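Local coordinates for protein Exo beta-1,2-glucooligosaccharide sophorohydrolase (non-reducing end) (Parabacteroides distasonis ATCC 8503, PDB 5Z06) that hydrolyses linear beta-1,2-glucan and beta-1,2-glucooligosaccharides of four or more units, releasing sophorose from the non-reducing end, at residues D391-E394 / T395-L398; E484-Y487 / S488-S492; R679-L682 / L683-F687. All coordinates share one frame; numbering follows the deposited sequence. Where two conformers were deposited one is given.

Contact 1: residues D391-E394 / T395-L398; sequences DLVE and TSFL
The amide of Thr395 closes the first turn of helix 392-408 on Asp391 O (N to O 2.8 Å), and Ser396, Phe397 and Leu398 repeat the bond to Leu392, Val393 and Glu394, so the backbone runs in regular i to i+4 steps from its first residue. Asp391 is the N-cap. Its OD1 takes the amide of Glu394 in an almost straight bond (3.0 Å, 172° at the hydrogen), arriving from above the carboxylate plane, and that of Val393 in a weaker, bent one. Farther along, Val393 O accepts from the amide of Phe397 and from the hydroxyl of Ser396, whose OG is modelled 2.5 Å from it, unusually short and of doubtful exact length. With chi1 at 74°, the Ser396 hydroxyl lies between its own N and carbonyl carbon, folded back toward the preceding turn; Thr469 of helix 467-475 is its second partner. The same carbonyl oxygen lies over one face of the Phe397 ring, displaced toward the rim. Val393 and Phe397 run side by side, and the CG1 methyl of Val393 touches CE2 of Phe397 at 3.4 Å. Near the plane of that ring, at its edge, comes Glu394 OE1, its carboxylate turned 85° from the ring, while OE2 bonds a glycerol that probably came from the crystallisation liquor. Thr395 OG1 has its main partner in the amide of Val368. Phe328 and Tyr539 meet the Phe397 ring from outside. The whole is a side-chain-capped helix N-terminus, buried within the helical domain of this GH144 enzyme.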
loop_
_atom_site.group_PDB
_atom_site.type_symbol
_atom_site.label_atom_id
_atom_site.label_comp_id
_atom_site.label_asym_id
_atom_site.label_seq_id
_atom_site.Cartn_x
_atom_site.Cartn_y
_atom_site.Cartn_z
ATOM N N ASP A 391 3.832 12.092 17.006
ATOM C CA ASP A 391 4.807 11.163 16.457
ATOM C C ASP A 391 5.872 12.008 15.796
ATOM O O ASP A 391 5.674 12.588 14.704
ATOM C CB ASP A 391 4.163 10.241 15.452
ATOM C CG ASP A 391 5.116 9.197 14.940
ATOM O OD1 ASP A 391 6.296 9.530 14.668
ATOM O OD2 ASP A 391 4.661 8.041 14.789
ATOM N N LEU A 392 7.009 12.099 16.465
ATOM C CA LEU A 392 8.031 13.032 16.054
ATOM C C LEU A 392 8.660 12.609 14.734
ATOM O O LEU A 392 9.146 13.452 13.988
ATOM C CB LEU A 392 9.100 13.169 17.141
ATOM C CG LEU A 392 10.025 14.377 16.971
ATOM C CD1 LEU A 392 9.260 15.647 17.274
ATOM C CD2 LEU A 392 11.251 14.266 17.854
ATOM N N VAL A 393 8.682 11.312 14.460
ATOM C CA VAL A 393 9.341 10.832 13.262
ATOM C C VAL A 393 8.460 11.198 12.072
ATOM O O VAL A 393 8.961 11.685 11.066
ATOM C CB VAL A 393 9.609 9.328 13.308
ATOM C CG1 VAL A 393 10.153 8.848 11.974
ATOM C CG2 VAL A 393 10.575 8.988 14.447
ATOM N N GLU A 394 7.158 10.975 12.230
ATOM C CA GLU A 394 6.160 11.289 11.216
ATOM C C GLU A 394 6.129 12.795 11.001
ATOM O O GLU A 394 6.103 13.270 9.858
ATOM C CB GLU A 394 4.780 10.760 11.636
ATOM C CG GLU A 394 4.711 9.238 11.789
ATOM C CD GLU A 394 4.909 8.488 10.493
ATOM O OE1 GLU A 394 4.657 9.077 9.430
ATOM O OE2 GLU A 394 5.336 7.316 10.536
ATOM N N THR A 395 6.187 13.528 12.109
ATOM C CA THR A 395 6.320 14.978 12.080
ATOM C C THR A 395 7.528 15.389 11.289
ATOM O O THR A 395 7.425 16.246 10.426
ATOM C CB THR A 395 6.398 15.582 13.504
ATOM O OG1 THR A 395 5.159 15.346 14.154
ATOM C CG2 THR A 395 6.627 17.091 13.477
ATOM N N SER A 396 8.668 14.764 11.544
ATOM C CA SER A 396 9.869 15.070 10.755
ATOM C C SER A 396 9.706 14.777 9.265
ATOM O O SER A 396 10.184 15.556 8.437
ATOM C CB SER A 396 11.089 14.343 11.278
ATOM O OG SER A 396 11.080 12.973 10.981
ATOM N N PHE A 397 9.039 13.665 8.932
ATOM C CA PHE A 397 8.803 13.330 7.532
ATOM C C PHE A 397 7.874 14.360 6.906
ATOM O O PHE A 397 8.076 14.763 5.772
ATOM C CB PHE A 397 8.230 11.913 7.386
ATOM C CG PHE A 397 9.177 10.804 7.818
ATOM C CD1 PHE A 397 10.567 10.938 7.748
ATOM C CD2 PHE A 397 8.657 9.600 8.264
ATOM C CE1 PHE A 397 11.403 9.894 8.145
ATOM C CE2 PHE A 397 9.480 8.547 8.655
ATOM C CZ PHE A 397 10.858 8.691 8.593
ATOM N N LEU A 398 6.878 14.792 7.672
ATOM C CA LEU A 398 5.957 15.775 7.209
ATOM C C LEU A 398 6.668 17.063 6.910
ATOM O O LEU A 398 6.477 17.646 5.836
ATOM C CB LEU A 398 4.842 16.028 8.216
ATOM C CG LEU A 398 3.916 17.179 7.794
ATOM C CD1 LEU A 398 3.291 16.894 6.432
ATOM C CD2 LEU A 398 2.851 17.421 8.841
#

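Contact 2: residues E484-Y487 / S488-S492; sequences EMYY and SGWAS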
loop_
_atom_site.group_PDB
_atom_site.type_symbol
_atom_site.label_atom_id
_atom_site.label_comp_id
_atom_site.label_asym_id
_atom_site.label_seq_id
_atom_site.Cartn_x
_atom_site.Cartn_y
_atom_site.Cartn_z
ATOM N N GLU A 484 24.806 18.160 19.092
ATOM C CA GLU A 484 25.394 16.998 19.790
ATOM C C GLU A 484 24.434 15.830 19.905
ATOM O O GLU A 484 24.873 14.686 19.988
ATOM C CB GLU A 484 25.938 17.366 21.193
ATOM C CG GLU A 484 27.353 17.958 21.216
ATOM C CD GLU A 484 27.443 19.397 20.725
ATOM O OE1 GLU A 484 26.396 20.067 20.559
ATOM O OE2 GLU A 484 28.580 19.875 20.505
ATOM N N MET A 485 23.134 16.126 19.928
ATOM C CA MET A 485 22.090 15.116 19.971
ATOM C C MET A 485 22.148 14.130 18.812
ATOM O O MET A 485 21.697 12.992 18.947
ATOM C CB MET A 485 20.726 15.786 20.012
ATOM C CG MET A 485 20.541 16.674 21.226
ATOM S SD MET A 485 20.355 15.688 22.709
ATOM C CE MET A 485 21.159 16.752 23.914
ATOM N N TYR A 486 22.695 14.572 17.683
ATOM C CA TYR A 486 23.013 13.686 16.587
ATOM C C TYR A 486 23.945 12.544 17.002
ATOM O O TYR A 486 23.752 11.416 16.563
ATOM C CB TYR A 486 23.658 14.446 15.437
ATOM C CG TYR A 486 23.942 13.552 14.262
ATOM C CD1 TYR A 486 22.979 13.333 13.275
ATOM C CD2 TYR A 486 25.176 12.902 14.142
ATOM C CE1 TYR A 486 23.252 12.515 12.187
ATOM C CE2 TYR A 486 25.445 12.068 13.074
ATOM C CZ TYR A 486 24.479 11.879 12.101
ATOM O OH TYR A 486 24.749 11.045 11.068
ATOM N N TYR A 487 24.944 12.822 17.835
ATOM C CA TYR A 487 25.871 11.753 18.294
ATOM C C TYR A 487 25.429 11.062 19.556
ATOM O O TYR A 487 25.647 9.870 19.711
ATOM C CB TYR A 487 27.309 12.282 18.444
ATOM C CG TYR A 487 27.884 12.628 17.104
ATOM C CD1 TYR A 487 28.253 11.626 16.214
ATOM C CD2 TYR A 487 27.975 13.949 16.682
ATOM C CE1 TYR A 487 28.750 11.931 14.960
ATOM C CE2 TYR A 487 28.478 14.257 15.442
ATOM C CZ TYR A 487 28.864 13.238 14.590
ATOM O OH TYR A 487 29.350 13.529 13.358
ATOM N N SER A 488 24.812 11.809 20.455
ATOM C CA SER A 488 24.425 11.282 21.759
ATOM C C SER A 488 23.149 10.447 21.636
ATOM O O SER A 488 22.937 9.519 22.416
ATOM C CB SER A 488 24.232 12.435 22.738
ATOM O OG SER A 488 22.989 13.101 22.521
ATOM N N GLY A 489 22.317 10.774 20.642
ATOM C CA GLY A 489 21.031 10.120 20.432
ATOM C C GLY A 489 21.016 9.228 19.222
ATOM O O GLY A 489 21.182 8.012 19.334
ATOM N N TRP A 490 20.817 9.846 18.060
ATOM C CA TRP A 490 20.850 9.140 16.787
ATOM C C TRP A 490 22.016 8.131 16.715
ATOM O O TRP A 490 21.784 6.937 16.533
ATOM C CB TRP A 490 20.923 10.150 15.653
ATOM C CG TRP A 490 21.358 9.596 14.417
ATOM C CD1 TRP A 490 22.576 9.713 13.871
ATOM C CD2 TRP A 490 20.588 8.770 13.545
ATOM N NE1 TRP A 490 22.620 9.046 12.672
ATOM C CE2 TRP A 490 21.411 8.448 12.450
ATOM C CE3 TRP A 490 19.258 8.322 13.554
ATOM C CZ2 TRP A 490 20.978 7.658 11.380
ATOM C CZ3 TRP A 490 18.816 7.542 12.473
ATOM C CH2 TRP A 490 19.683 7.213 11.409
ATOM N N ALA A 491 23.249 8.602 16.898
ATOM C CA ALA A 491 24.433 7.732 16.817
ATOM C C ALA A 491 24.998 7.384 18.208
ATOM O O ALA A 491 26.195 7.207 18.369
ATOM C CB ALA A 491 25.496 8.367 15.937
ATOM N N SER A 492 24.119 7.296 19.190
ATOM C CA SER A 492 24.487 6.993 20.554
ATOM C C SER A 492 25.426 5.800 20.620
ATOM O O SER A 492 25.160 4.759 20.007
ATOM C CB SER A 492 23.246 6.648 21.370
ATOM O OG SER A 492 23.598 6.288 22.698
#
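Tyr486 and Trp490 project from the helix in the same direction, one alongside the other, and their rings carry the contact. The indole comes over one face of the phenol with its CD1 corner, 3.3 Å from Tyr486 CE1 and offset toward the rim. The phenol and the five-membered ring are turned 39° against each other, an oblique pairing with centroids 4.4 Å apart. Both side chains leave the helix with CG anti to the backbone N (chi1 -177° for Tyr486, 162° for Trp490), which sends the two rings out together. Tyr487 takes the other branch, its CG beside its own N, and its ring receives CD2 of Tyr486 over the centre of one face. Ser488 OG is hydrogen-bonded to Pro442 O. In the backbone that carries these rings, the helix widens into a pi-type turn: Ala491 N bonds Tyr486 O at 2.9 Å, five residues back, while Met485 O takes the amide of Gly489 and, weakly, that of Trp490. Met467 of helix 467-475 touches both the Tyr486 and the Trp490 side chain. A leucine in place of Tyr486 would probably leave the indole without its flat partner and Asp551 without the hydroxyl that bonds it. The chemistry is thus mixed: the ring surfaces of Tyr486 and Trp490 are buried against each other, while each phenol keeps a polar tether, Tyr486 OH to the Asp551 carboxylate and Tyr487 OH to the amide of Lys552, which should limit how far either ring can shift.

Contact 3: residues R679-L682 / L683-F687; sequences RTNL and LWNLF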
loop_
_atom_site.group_PDB
_atom_site.type_symbol
_atom_site.label_atom_id
_atom_site.label_comp_id
_atom_site.label_asym_id
_atom_site.label_seq_id
_atom_site.Cartn_x
_atom_site.Cartn_y
_atom_site.Cartn_z
ATOM N N ARG A 679 16.861 12.271 -11.257
ATOM C CA ARG A 679 16.757 12.903 -12.571
ATOM C C ARG A 679 17.276 14.312 -12.574
ATOM O O ARG A 679 17.975 14.708 -13.498
ATOM C CB ARG A 679 15.325 12.869 -13.056
ATOM C CG ARG A 679 14.826 11.480 -13.400
ATOM C CD ARG A 679 13.395 11.546 -13.855
ATOM N NE ARG A 679 13.292 11.667 -15.305
ATOM C CZ ARG A 679 12.158 11.614 -15.998
ATOM N NH1 ARG A 679 10.991 11.499 -15.379
ATOM N NH2 ARG A 679 12.195 11.687 -17.325
ATOM N N THR A 680 16.894 15.072 -11.552
ATOM C CA THR A 680 17.172 16.500 -11.486
ATOM C C THR A 680 17.715 16.998 -10.158
ATOM O O THR A 680 18.035 18.168 -10.058
ATOM C CB THR A 680 15.880 17.283 -11.745
ATOM O OG1 THR A 680 14.898 16.902 -10.768
ATOM C CG2 THR A 680 15.359 17.033 -13.197
ATOM N N ASN A 681 17.815 16.141 -9.145
ATOM C CA ASN A 681 18.109 16.586 -7.779
ATOM C C ASN A 681 17.063 17.566 -7.208
ATOM O O ASN A 681 17.371 18.280 -6.250
ATOM C CB ASN A 681 19.503 17.257 -7.671
ATOM C CG ASN A 681 20.656 16.309 -7.971
ATOM O OD1 ASN A 681 20.579 15.100 -7.760
ATOM N ND2 ASN A 681 21.744 16.877 -8.425
ATOM N N LEU A 682 15.845 17.576 -7.749
ATOM C CA LEU A 682 14.889 18.648 -7.465
ATOM C C LEU A 682 14.587 18.819 -5.973
ATOM O O LEU A 682 14.781 19.897 -5.416
ATOM C CB LEU A 682 13.579 18.407 -8.192
ATOM C CG LEU A 682 12.483 19.418 -7.904
ATOM C CD1 LEU A 682 12.854 20.787 -8.479
ATOM C CD2 LEU A 682 11.173 18.906 -8.473
ATOM N N LEU A 683 14.101 17.749 -5.349
ATOM C CA LEU A 683 13.645 17.826 -3.966
ATOM C C LEU A 683 14.820 18.053 -3.041
ATOM O O LEU A 683 14.746 18.826 -2.109
ATOM C CB LEU A 683 12.895 16.561 -3.551
ATOM C CG LEU A 683 11.548 16.299 -4.221
ATOM C CD1 LEU A 683 10.751 17.580 -4.437
ATOM C CD2 LEU A 683 11.715 15.557 -5.524
ATOM N N TRP A 684 15.912 17.365 -3.315
ATOM C CA TRP A 684 17.146 17.610 -2.616
ATOM C C TRP A 684 17.565 19.065 -2.680
ATOM O O TRP A 684 17.815 19.669 -1.635
ATOM C CB TRP A 684 18.245 16.764 -3.198
ATOM C CG TRP A 684 18.225 15.370 -2.815
ATOM C CD1 TRP A 684 17.646 14.820 -1.732
ATOM C CD2 TRP A 684 18.916 14.324 -3.481
ATOM N NE1 TRP A 684 17.910 13.493 -1.679
ATOM C CE2 TRP A 684 18.704 13.152 -2.734
ATOM C CE3 TRP A 684 19.721 14.267 -4.626
ATOM C CZ2 TRP A 684 19.230 11.918 -3.109
ATOM C CZ3 TRP A 684 20.240 13.046 -5.007
ATOM C CH2 TRP A 684 20.008 11.883 -4.237
ATOM N N ASN A 685 17.620 19.626 -3.896
ATOM C CA ASN A 685 18.053 21.014 -4.063
ATOM C C ASN A 685 17.111 21.951 -3.322
ATOM O O ASN A 685 17.572 22.876 -2.650
ATOM C CB ASN A 685 18.206 21.388 -5.535
ATOM C CG ASN A 685 19.351 20.642 -6.192
ATOM O OD1 ASN A 685 20.188 20.040 -5.505
ATOM N ND2 ASN A 685 19.387 20.652 -7.511
ATOM N N LEU A 686 15.815 21.652 -3.361
ATOM C CA LEU A 686 14.850 22.479 -2.659
ATOM C C LEU A 686 15.108 22.445 -1.156
ATOM O O LEU A 686 15.415 23.467 -0.537
ATOM C CB LEU A 686 13.435 22.016 -2.969
ATOM C CG LEU A 686 12.942 22.376 -4.366
ATOM C CD1 LEU A 686 11.684 21.577 -4.647
ATOM C CD2 LEU A 686 12.700 23.873 -4.518
ATOM N N PHE A 687 15.053 21.244 -0.600
ATOM C CA PHE A 687 15.239 21.068 0.822
ATOM C C PHE A 687 16.553 21.650 1.304
ATOM O O PHE A 687 16.580 22.333 2.309
ATOM C CB PHE A 687 15.208 19.610 1.177
ATOM C CG PHE A 687 15.262 19.359 2.662
ATOM C CD1 PHE A 687 14.163 19.628 3.463
ATOM C CD2 PHE A 687 16.417 18.899 3.254
ATOM C CE1 PHE A 687 14.206 19.409 4.825
ATOM C CE2 PHE A 687 16.474 18.674 4.627
ATOM C CZ PHE A 687 15.358 18.931 5.412
#
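Asn681 and Asn685 meet at a helix-to-helix junction: helix 665-680 ends, Asn681 breaks the helical path with a positive phi of 60°, and helix 682-688 starts at once, with Asn681 in its N-cap position, though the Asn681 side chain makes no capping bond. Backbone hydrogen bonds build the new first turn. Asn685 N reaches Asn681 O at 2.7 Å, and Leu686 N follows on Leu682 O at 2.9 Å. Of the side-chain polar bonds, Thr680 OG1 accepts weakly from Leu682 N and is held more firmly by Glu676, while the amide of Trp684 is taken by Asn677 OD1 on the helix before, and Trp684 NE1 is hydrogen-bonded to Tyr541 O. Apolar contacts line the other side of the turn. Leu682 and Leu686 run alongside each other, with CG of Leu682 4.0 Å from CD1 of Leu686, and Leu683 adds its CD1 methyl to CD2 of Leu682. Helix 323-338 touches all three leucines, and helix 392-408 adds Thr404 against Leu683 and Leu686, so the junction is packed among the helices of the domain. Turned with CG anti to its own carbonyl carbon (chi1 -67°), the Asn685 side chain is folded back over the first turn, its CG 3.1 Å from Asn681 O.

Overall arrangement
Contacts 1, 2 and 3 follow one another along the chain, each a local turn: the start of helix 392-408, the short helix 485-490, and the junction between helices 665-680 and 682-688. None touches another; the centres of contacts 1 and 2 are about 18 Å apart, of 1 and 3 about 20 Å, and of 2 and 3 about 27 Å. Neighbouring helices tie them together. Helix 467-475 packs against both contact 1 and contact 2, helix 323-338 against both contact 1 and contact 3, and helix 392-408, begun at contact 1, reaches contact 3 farther along. All three thus belong to one helical assembly, consistent with the glucoamylase-like family.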